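Local coordinates for protein ofchtiv-allosamidin (Ostrinia furnacalis, PDB 6JMB) that probably hydrolyses chitin as a group IV insect chitinase of glycoside hydrolase family 18, and binds the inhibitor allosamidin, at residues I41-E46 against Q103-T108; A111-Y116 against Y157-T162; G246-G251 against S320-E325. All blocks are in the same frame, centred on the assembly; numbering follows the deposited sequence.

In the fold
Contacts 1 and 2 share helix 99-116, on the outside of the (beta/alpha)8 barrel, and meet where Ile41 CG2 lies 3.9 Å from Met112 CE. Each has a buried apolar half, Ile43 with Phe105 and Ile113 with Leu159, and a half nearer the surface; there contact 1 uses an amide-to-carbonyl bond, whereas contact 2 has further apolar packing and no hydrogen bond across it. Contact 3 lies across the chain's centre, about 33 Å from contact 1 and 31 Å from contact 2 between centres. All its touching residues are buried, yet its polar links run through water, with close backbone packing and a carboxylate beside the Tyr250 that lines the inhibitor pocket.

Contact 1 of 3, residues I41-E46 against Q103-T108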
loop_
_atom_site.group_PDB
_atom_site.type_symbol
_atom_site.label_atom_id
_atom_site.label_comp_id
_atom_site.label_asym_id
_atom_site.label_seq_id
_atom_site.Cartn_x
_atom_site.Cartn_y
_atom_site.Cartn_z
ATOM N N ILE A 41 4.482 5.932 11.893
ATOM C CA ILE A 41 4.936 5.919 13.272
ATOM C C ILE A 41 5.196 4.474 13.682
ATOM O O ILE A 41 4.879 3.531 12.958
ATOM C CB ILE A 41 3.949 6.620 14.238
ATOM C CG1 ILE A 41 2.603 5.888 14.276
ATOM C CG2 ILE A 41 3.790 8.090 13.866
ATOM C CD1 ILE A 41 1.673 6.387 15.382
ATOM N N GLY A 42 5.780 4.297 14.864
ATOM C CA GLY A 42 6.105 2.971 15.353
ATOM C C GLY A 42 5.729 2.774 16.803
ATOM O O GLY A 42 5.032 3.606 17.394
ATOM N N ILE A 43 6.182 1.664 17.387
ATOM C CA ILE A 43 5.955 1.378 18.798
ATOM C C ILE A 43 7.208 0.743 19.375
ATOM O O ILE A 43 8.086 0.272 18.651
ATOM C CB ILE A 43 4.758 0.430 19.054
ATOM C CG1 ILE A 43 5.074 -0.981 18.556
ATOM C CG2 ILE A 43 3.496 0.961 18.407
ATOM C CD1 ILE A 43 4.086 -2.029 19.033
ATOM N N ASN A 44 7.279 0.722 20.700
ATOM C CA ASN A 44 8.157 -0.224 21.369
ATOM C C ASN A 44 7.325 -1.418 21.841
ATOM O O ASN A 44 6.094 -1.418 21.747
ATOM C CB ASN A 44 8.981 0.450 22.482
ATOM C CG ASN A 44 8.140 0.945 23.650
ATOM O OD1 ASN A 44 7.028 0.477 23.892
ATOM N ND2 ASN A 44 8.697 1.885 24.410
ATOM N N ALA A 45 8.005 -2.451 22.346
ATOM C CA ALA A 45 7.287 -3.665 22.732
ATOM C C ALA A 45 6.327 -3.428 23.891
ATOM O O ALA A 45 5.363 -4.190 24.057
ATOM C CB ALA A 45 8.273 -4.783 23.076
ATOM N N GLU A 46 6.559 -2.389 24.688
ATOM C CA GLU A 46 5.672 -2.039 25.788
ATOM C C GLU A 46 4.475 -1.216 25.330
ATOM O O GLU A 46 3.684 -0.770 26.169
ATOM C CB GLU A 46 6.465 -1.290 26.869
ATOM C CG GLU A 46 7.635 -2.090 27.475
ATOM C CD GLU A 46 8.836 -2.238 26.535
ATOM O OE1 GLU A 46 9.131 -1.300 25.767
ATOM O OE2 GLU A 46 9.487 -3.306 26.566
ATOM N N GLN A 103 -3.251 -1.173 26.417
ATOM C CA GLN A 103 -3.779 0.073 26.957
ATOM C C GLN A 103 -2.788 1.210 26.760
ATOM O O GLN A 103 -3.177 2.330 26.399
ATOM C CB GLN A 103 -4.109 -0.110 28.438
ATOM C CG GLN A 103 -4.649 1.139 29.105
ATOM C CD GLN A 103 -4.930 0.927 30.582
ATOM O OE1 GLN A 103 -4.015 0.922 31.405
ATOM N NE2 GLN A 103 -6.201 0.750 30.921
ATOM N N ASN A 104 -1.500 0.939 26.980
ATOM C CA ASN A 104 -0.476 1.952 26.740
ATOM C C ASN A 104 -0.454 2.376 25.277
ATOM O O ASN A 104 -0.305 3.568 24.972
ATOM C CB ASN A 104 0.894 1.431 27.178
ATOM C CG ASN A 104 1.975 2.497 27.116
ATOM O OD1 ASN A 104 1.793 3.614 27.611
ATOM N ND2 ASN A 104 3.106 2.156 26.511
ATOM N N PHE A 105 -0.621 1.422 24.356
ATOM C CA PHE A 105 -0.647 1.797 22.947
ATOM C C PHE A 105 -1.862 2.650 22.621
ATOM O O PHE A 105 -1.760 3.644 21.893
ATOM C CB PHE A 105 -0.612 0.581 22.025
ATOM C CG PHE A 105 -0.720 0.971 20.588
ATOM C CD1 PHE A 105 0.326 1.651 19.977
ATOM C CD2 PHE A 105 -1.891 0.769 19.876
ATOM C CE1 PHE A 105 0.227 2.071 18.664
ATOM C CE2 PHE A 105 -1.996 1.188 18.559
ATOM C CZ PHE A 105 -0.936 1.842 17.956
ATOM N N ILE A 106 -3.029 2.257 23.125
ATOM C CA ILE A 106 -4.239 3.031 22.869
ATOM C C ILE A 106 -4.068 4.465 23.359
ATOM O O ILE A 106 -4.376 5.425 22.643
ATOM C CB ILE A 106 -5.464 2.343 23.492
ATOM C CG1 ILE A 106 -5.724 1.011 22.788
ATOM C CG2 ILE A 106 -6.677 3.257 23.420
ATOM C CD1 ILE A 106 -6.638 0.078 23.557
ATOM N N GLN A 107 -3.537 4.633 24.573
ATOM C CA GLN A 107 -3.416 5.974 25.141
ATOM C C GLN A 107 -2.330 6.797 24.452
ATOM O O GLN A 107 -2.526 7.990 24.198
ATOM C CB GLN A 107 -3.179 5.891 26.650
ATOM C CG GLN A 107 -4.372 5.337 27.425
ATOM C CD GLN A 107 -5.669 6.072 27.121
ATOM O OE1 GLN A 107 -6.694 5.453 26.826
ATOM N NE2 GLN A 107 -5.633 7.396 27.194
ATOM N N THR A 108 -1.170 6.198 24.156
ATOM C CA THR A 108 -0.100 6.982 23.540
ATOM C C THR A 108 -0.390 7.285 22.073
ATOM O O THR A 108 -0.059 8.375 21.588
ATOM C CB THR A 108 1.264 6.314 23.703
ATOM O OG1 THR A 108 1.238 4.995 23.146
ATOM C CG2 THR A 108 1.660 6.248 25.171
#
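Asn104 reaches from its helix to the backbone of Glu46. Its CB and CG run alongside Glu46 O at 3.7 and 3.8 Å; CG, anti to the backbone N (chi1 -173°), carries the amide on so that ND2 closes to 3.0 Å from that oxygen in a hydrogen bond with an N-H...O angle of 155°. The amide nitrogen approaches from above the carbonyl plane of Glu46, 46° out of it, and also bonds to Thr48 OG1, so the amide grips the turn after strand 35-43 at two points. This strand belongs to the (beta/alpha)8 barrel of family 18 hydrolases, and helix 99-116 packs on the barrel's outer surface. Deeper in, Ile43 and Phe105 cross at about a right angle: CG2 of Ile43 meets Phe105 CE1 at 3.5 Å, approaching the ring obliquely, while Val82 and Met95 touch both residues. An alanine in place of Asn104 would remove the amide and is likely to leave Glu46 O without its mate from the helix. On the helix itself, Asn104 O accepts from Thr108 N and, across the opposite face of its plane, from Thr108 OG1 at 2.8 Å; that hydroxyl also bonds to Ala49 N.

Contact 2 of 3, residues A111-Y116 against Y157-T162; sequences AMILEY and YGLLLT
A helical bond of 2.9 Å from Glu115 N to Ala111 O spans the turn that carries Ile113 and Leu114 against Leu159 and Tyr157. No hydrogen bond crosses between the segments, and what joins them is apolar contact in two pairs. In the buried pair, CG2 of Ile113 does the touching: this branch stands anti to the backbone N and beside the carbonyl carbon, and comes up to the forked end of Leu159, 3.7 Å from CD2 and 3.9 Å from CD1. The two chains slide past each other in opposite directions. Phe154 of helix 138-154 touches both residues, and Ile113 also rests on Val80 of strand 77-83. In the (beta/alpha)8 barrel this is where the connection from helix 138-154 into strand 160-165 passes beside the neighbouring helix 99-116. Gly158 links the two residues of that connection that face the helix, and its positive phi is a backbone turn that a residue with a side chain would adopt less readily. The second pair lies nearer the surface and is looser: CD1 of Leu114 approaches CE2 of Tyr157 to 4.2 Å, coming obliquely to the ring, and the side chains cross at about a right angle. One turn back along the helix, Leu110 touches both Tyr157 and Leu159.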
loop_
_atom_site.group_PDB
_atom_site.type_symbol
_atom_site.label_atom_id
_atom_site.label_comp_id
_atom_site.label_asym_id
_atom_site.label_seq_id
_atom_site.Cartn_x
_atom_site.Cartn_y
_atom_site.Cartn_z
ATOM N N ALA A 111 -2.877 10.078 22.117
ATOM C CA ALA A 111 -2.227 11.352 22.422
ATOM C C ALA A 111 -1.599 11.971 21.178
ATOM O O ALA A 111 -1.737 13.179 20.939
ATOM C CB ALA A 111 -1.184 11.161 23.527
ATOM N N MET A 112 -0.898 11.166 20.375
ATOM C CA MET A 112 -0.314 11.685 19.138
ATOM C C MET A 112 -1.398 12.134 18.168
ATOM O O MET A 112 -1.286 13.199 17.546
ATOM C CB MET A 112 0.576 10.617 18.497
ATOM C CG MET A 112 1.816 10.276 19.319
ATOM S SD MET A 112 2.868 9.026 18.547
ATOM C CE MET A 112 3.680 10.005 17.286
ATOM N N ILE A 113 -2.464 11.345 18.042
ATOM C CA ILE A 113 -3.547 11.690 17.127
ATOM C C ILE A 113 -4.157 13.042 17.498
ATOM O O ILE A 113 -4.349 13.915 16.642
ATOM C CB ILE A 113 -4.587 10.556 17.102
ATOM C CG1 ILE A 113 -4.037 9.373 16.296
ATOM C CG2 ILE A 113 -5.929 11.045 16.557
ATOM C CD1 ILE A 113 -4.757 8.067 16.557
ATOM N N LEU A 114 -4.452 13.242 18.781
ATOM C CA LEU A 114 -5.106 14.480 19.192
ATOM C C LEU A 114 -4.150 15.666 19.146
ATOM O O LEU A 114 -4.533 16.753 18.697
ATOM C CB LEU A 114 -5.711 14.319 20.587
ATOM C CG LEU A 114 -6.843 13.292 20.692
ATOM C CD1 LEU A 114 -7.260 13.071 22.144
ATOM C CD2 LEU A 114 -8.041 13.723 19.850
ATOM N N GLU A 115 -2.906 15.480 19.588
ATOM C CA GLU A 115 -1.996 16.619 19.662
ATOM C C GLU A 115 -1.591 17.117 18.280
ATOM O O GLU A 115 -1.345 18.315 18.104
ATOM C CB GLU A 115 -0.780 16.294 20.528
ATOM C CG GLU A 115 0.272 15.437 19.874
ATOM C CD GLU A 115 1.421 15.125 20.812
ATOM O OE1 GLU A 115 2.075 16.080 21.268
ATOM O OE2 GLU A 115 1.666 13.928 21.090
ATOM N N TYR A 116 -1.543 16.232 17.290
ATOM C CA TYR A 116 -1.144 16.609 15.942
ATOM C C TYR A 116 -2.326 16.772 15.000
ATOM O O TYR A 116 -2.120 17.055 13.820
ATOM C CB TYR A 116 -0.120 15.607 15.387
ATOM C CG TYR A 116 1.138 15.550 16.233
ATOM C CD1 TYR A 116 1.927 16.680 16.414
ATOM C CD2 TYR A 116 1.522 14.376 16.868
ATOM C CE1 TYR A 116 3.070 16.636 17.201
ATOM C CE2 TYR A 116 2.665 14.324 17.659
ATOM C CZ TYR A 116 3.431 15.461 17.817
ATOM O OH TYR A 116 4.567 15.423 18.601
ATOM N N TYR A 157 -14.169 9.810 20.815
ATOM C CA TYR A 157 -13.656 10.996 20.147
ATOM C C TYR A 157 -14.054 11.091 18.678
ATOM O O TYR A 157 -13.640 12.041 18.003
ATOM C CB TYR A 157 -12.126 11.055 20.275
ATOM C CG TYR A 157 -11.615 10.933 21.702
ATOM C CD1 TYR A 157 -11.340 9.692 22.261
ATOM C CD2 TYR A 157 -11.397 12.063 22.485
ATOM C CE1 TYR A 157 -10.874 9.573 23.562
ATOM C CE2 TYR A 157 -10.923 11.955 23.785
ATOM C CZ TYR A 157 -10.664 10.708 24.319
ATOM O OH TYR A 157 -10.194 10.595 25.612
ATOM N N GLY A 158 -14.829 10.142 18.159
ATOM C CA GLY A 158 -15.200 10.172 16.756
ATOM C C GLY A 158 -14.066 9.894 15.793
ATOM O O GLY A 158 -14.117 10.335 14.640
ATOM N N LEU A 159 -13.043 9.166 16.233
ATOM C CA LEU A 159 -11.857 8.922 15.425
ATOM C C LEU A 159 -12.023 7.677 14.558
ATOM O O LEU A 159 -12.754 6.745 14.903
ATOM C CB LEU A 159 -10.642 8.750 16.336
ATOM C CG LEU A 159 -10.225 10.029 17.065
ATOM C CD1 LEU A 159 -9.225 9.698 18.150
ATOM C CD2 LEU A 159 -9.646 11.048 16.089
ATOM N N LEU A 160 -11.325 7.678 13.425
ATOM C CA LEU A 160 -11.331 6.545 12.512
ATOM C C LEU A 160 -10.305 5.505 12.944
ATOM O O LEU A 160 -9.275 5.826 13.542
ATOM C CB LEU A 160 -10.984 7.010 11.096
ATOM C CG LEU A 160 -11.983 7.961 10.435
ATOM C CD1 LEU A 160 -11.407 8.522 9.145
ATOM C CD2 LEU A 160 -13.290 7.241 10.168
ATOM N N LEU A 161 -10.601 4.245 12.632
ATOM C CA LEU A 161 -9.677 3.135 12.836
ATOM C C LEU A 161 -9.690 2.289 11.575
ATOM O O LEU A 161 -10.740 1.760 11.193
ATOM C CB LEU A 161 -10.092 2.276 14.039
ATOM C CG LEU A 161 -9.213 1.043 14.278
ATOM C CD1 LEU A 161 -7.785 1.446 14.628
ATOM C CD2 LEU A 161 -9.812 0.165 15.372
ATOM N N THR A 162 -8.537 2.161 10.928
ATOM C CA THR A 162 -8.418 1.367 9.710
ATOM C C THR A 162 -7.239 0.418 9.842
ATOM O O THR A 162 -6.423 0.536 10.759
ATOM C CB THR A 162 -8.232 2.265 8.478
ATOM O OG1 THR A 162 -6.968 2.940 8.560
ATOM C CG2 THR A 162 -9.345 3.295 8.396
#

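Contact 3 of 3, residues G246-G251 against S320-E325; sequences GVPFYG and SFDNVE
Gly251 and the Ser320-Phe321 backbone meet without any side chain between them: Gly251 CA lies 3.0 Å from Ser320 O and 4.0 Å from Phe321 CA. A beta carbon on Gly251 would run into that carbonyl and into Phe321 CB, so the close approach depends on the bare alpha carbon. Toward Asp322 the segments part and water fills in. Water 1 donates to Tyr250 O and to Asp322 OD2, each at 2.8 Å; water 2 donates to Asp322 O at 2.8 Å and makes only a weak bond to Tyr250 O. With CG anti to the carbonyl carbon (chi1 -87°), the Asp322 carboxylate turns to the proline ring, OD2 3.6 Å from Pro248 CG. Strand 243-256 is a barrel strand that runs on to pair with strand 317-320, consistent with the insertion domain that many family 18 chitinases carry here, before helix 324-336. The Tyr250 side chain leaves the backbone on the side away from Asp322 and touches the bound inhibitor, its OH bonded to Asp194. Because OD1 of the buried Asp322 has a salt bridge with Lys330 and a bond from Ser326, the carboxylate is probably kept charged, a strong acceptor for the water that ties it to the Tyr250 backbone.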
loop_
_atom_site.group_PDB
_atom_site.type_symbol
_atom_site.label_atom_id
_atom_site.label_comp_id
_atom_site.label_asym_id
_atom_site.label_seq_id
_atom_site.Cartn_x
_atom_site.Cartn_y
_atom_site.Cartn_z
ATOM N N GLY A 246 -6.111 -2.062 -2.785
ATOM C CA GLY A 246 -4.830 -1.404 -2.971
ATOM C C GLY A 246 -4.346 -1.466 -4.408
ATOM O O GLY A 246 -4.583 -2.435 -5.135
ATOM N N VAL A 247 -3.659 -0.400 -4.817
ATOM C CA VAL A 247 -2.946 -0.348 -6.096
ATOM C C VAL A 247 -1.573 0.263 -5.869
ATOM O O VAL A 247 -1.371 1.082 -4.962
ATOM C CB VAL A 247 -3.712 0.476 -7.159
ATOM C CG1 VAL A 247 -5.085 -0.132 -7.426
ATOM C CG2 VAL A 247 -3.837 1.941 -6.728
ATOM N N PRO A 248 -0.593 -0.141 -6.684
ATOM C CA PRO A 248 0.774 0.369 -6.505
ATOM C C PRO A 248 1.118 1.514 -7.448
ATOM O O PRO A 248 0.776 1.477 -8.633
ATOM C CB PRO A 248 1.628 -0.857 -6.837
ATOM C CG PRO A 248 0.832 -1.542 -7.937
ATOM C CD PRO A 248 -0.640 -1.269 -7.642
ATOM N N PHE A 249 1.832 2.519 -6.939
ATOM C CA PHE A 249 2.403 3.582 -7.755
ATOM C C PHE A 249 3.890 3.352 -8.000
ATOM O O PHE A 249 4.636 4.301 -8.269
ATOM C CB PHE A 249 2.189 4.951 -7.101
ATOM C CG PHE A 249 0.800 5.521 -7.262
ATOM C CD1 PHE A 249 -0.290 4.739 -7.637
ATOM C CD2 PHE A 249 0.598 6.871 -7.032
ATOM C CE1 PHE A 249 -1.561 5.304 -7.769
ATOM C CE2 PHE A 249 -0.662 7.442 -7.163
ATOM C CZ PHE A 249 -1.744 6.662 -7.537
ATOM N N TYR A 250 4.333 2.109 -7.875
ATOM C CA TYR A 250 5.716 1.728 -8.088
ATOM C C TYR A 250 5.699 0.401 -8.826
ATOM O O TYR A 250 4.678 -0.295 -8.873
ATOM C CB TYR A 250 6.469 1.571 -6.752
ATOM C CG TYR A 250 5.858 0.491 -5.886
ATOM C CD1 TYR A 250 4.736 0.757 -5.104
ATOM C CD2 TYR A 250 6.376 -0.795 -5.871
ATOM C CE1 TYR A 250 4.149 -0.224 -4.339
ATOM C CE2 TYR A 250 5.791 -1.790 -5.099
ATOM C CZ TYR A 250 4.675 -1.491 -4.334
ATOM O OH TYR A 250 4.075 -2.462 -3.558
ATOM N N GLY A 251 6.848 0.061 -9.409
ATOM C CA GLY A 251 7.046 -1.219 -10.047
ATOM C C GLY A 251 8.184 -1.970 -9.378
ATOM O O GLY A 251 8.872 -1.447 -8.493
ATOM N N SER A 320 8.219 -4.949 -13.965
ATOM C CA SER A 320 6.767 -4.928 -13.859
ATOM C C SER A 320 6.351 -3.572 -13.303
ATOM O O SER A 320 6.955 -3.084 -12.344
ATOM C CB SER A 320 6.318 -6.021 -12.894
ATOM O OG SER A 320 5.037 -5.739 -12.371
ATOM N N PHE A 321 5.334 -2.958 -13.904
ATOM C CA PHE A 321 4.861 -1.667 -13.416
ATOM C C PHE A 321 3.375 -1.530 -13.716
ATOM O O PHE A 321 2.751 -2.421 -14.296
ATOM C CB PHE A 321 5.689 -0.505 -13.984
ATOM C CG PHE A 321 5.528 -0.294 -15.468
ATOM C CD1 PHE A 321 6.063 -1.188 -16.382
ATOM C CD2 PHE A 321 4.858 0.825 -15.949
ATOM C CE1 PHE A 321 5.922 -0.976 -17.750
ATOM C CE2 PHE A 321 4.726 1.045 -17.313
ATOM C CZ PHE A 321 5.253 0.143 -18.213
ATOM N N ASP A 322 2.802 -0.410 -13.284
ATOM C CA ASP A 322 1.419 -0.084 -13.590
ATOM C C ASP A 322 1.359 1.319 -14.172
ATOM O O ASP A 322 2.075 2.218 -13.717
ATOM C CB ASP A 322 0.538 -0.212 -12.343
ATOM C CG ASP A 322 0.026 -1.627 -12.146
ATOM O OD1 ASP A 322 -0.992 -1.975 -12.782
ATOM O OD2 ASP A 322 0.650 -2.409 -11.385
ATOM N N ASN A 323 0.525 1.494 -15.193
ATOM C CA ASN A 323 0.401 2.757 -15.912
ATOM C C ASN A 323 -1.062 3.200 -15.900
ATOM O O ASN A 323 -1.896 2.613 -15.216
ATOM C CB ASN A 323 0.999 2.644 -17.319
ATOM C CG ASN A 323 0.342 1.566 -18.164
ATOM O OD1 ASN A 323 -0.714 1.031 -17.816
ATOM N ND2 ASN A 323 0.969 1.248 -19.298
ATOM N N VAL A 324 -1.375 4.239 -16.677
ATOM C CA VAL A 324 -2.745 4.753 -16.688
ATOM C C VAL A 324 -3.721 3.683 -17.162
ATOM O O VAL A 324 -4.803 3.513 -16.588
ATOM C CB VAL A 324 -2.830 6.039 -17.531
ATOM C CG1 VAL A 324 -4.285 6.353 -17.914
ATOM C CG2 VAL A 324 -2.179 7.202 -16.784
ATOM N N GLU A 325 -3.337 2.924 -18.190
ATOM C CA GLU A 325 -4.224 1.905 -18.738
ATOM C C GLU A 325 -4.466 0.775 -17.743
ATOM O O GLU A 325 -5.606 0.331 -17.563
ATOM C CB GLU A 325 -3.643 1.385 -20.055
ATOM C CG GLU A 325 -3.307 2.508 -21.044
ATOM C CD GLU A 325 -1.828 2.908 -21.037
ATOM O OE1 GLU A 325 -1.389 3.673 -20.142
ATOM O OE2 GLU A 325 -1.099 2.461 -21.951
HETATM O O HOH W 1 3.253 -2.251 -10.361
HETATM O O HOH W 2 3.209 1.888 -11.175
#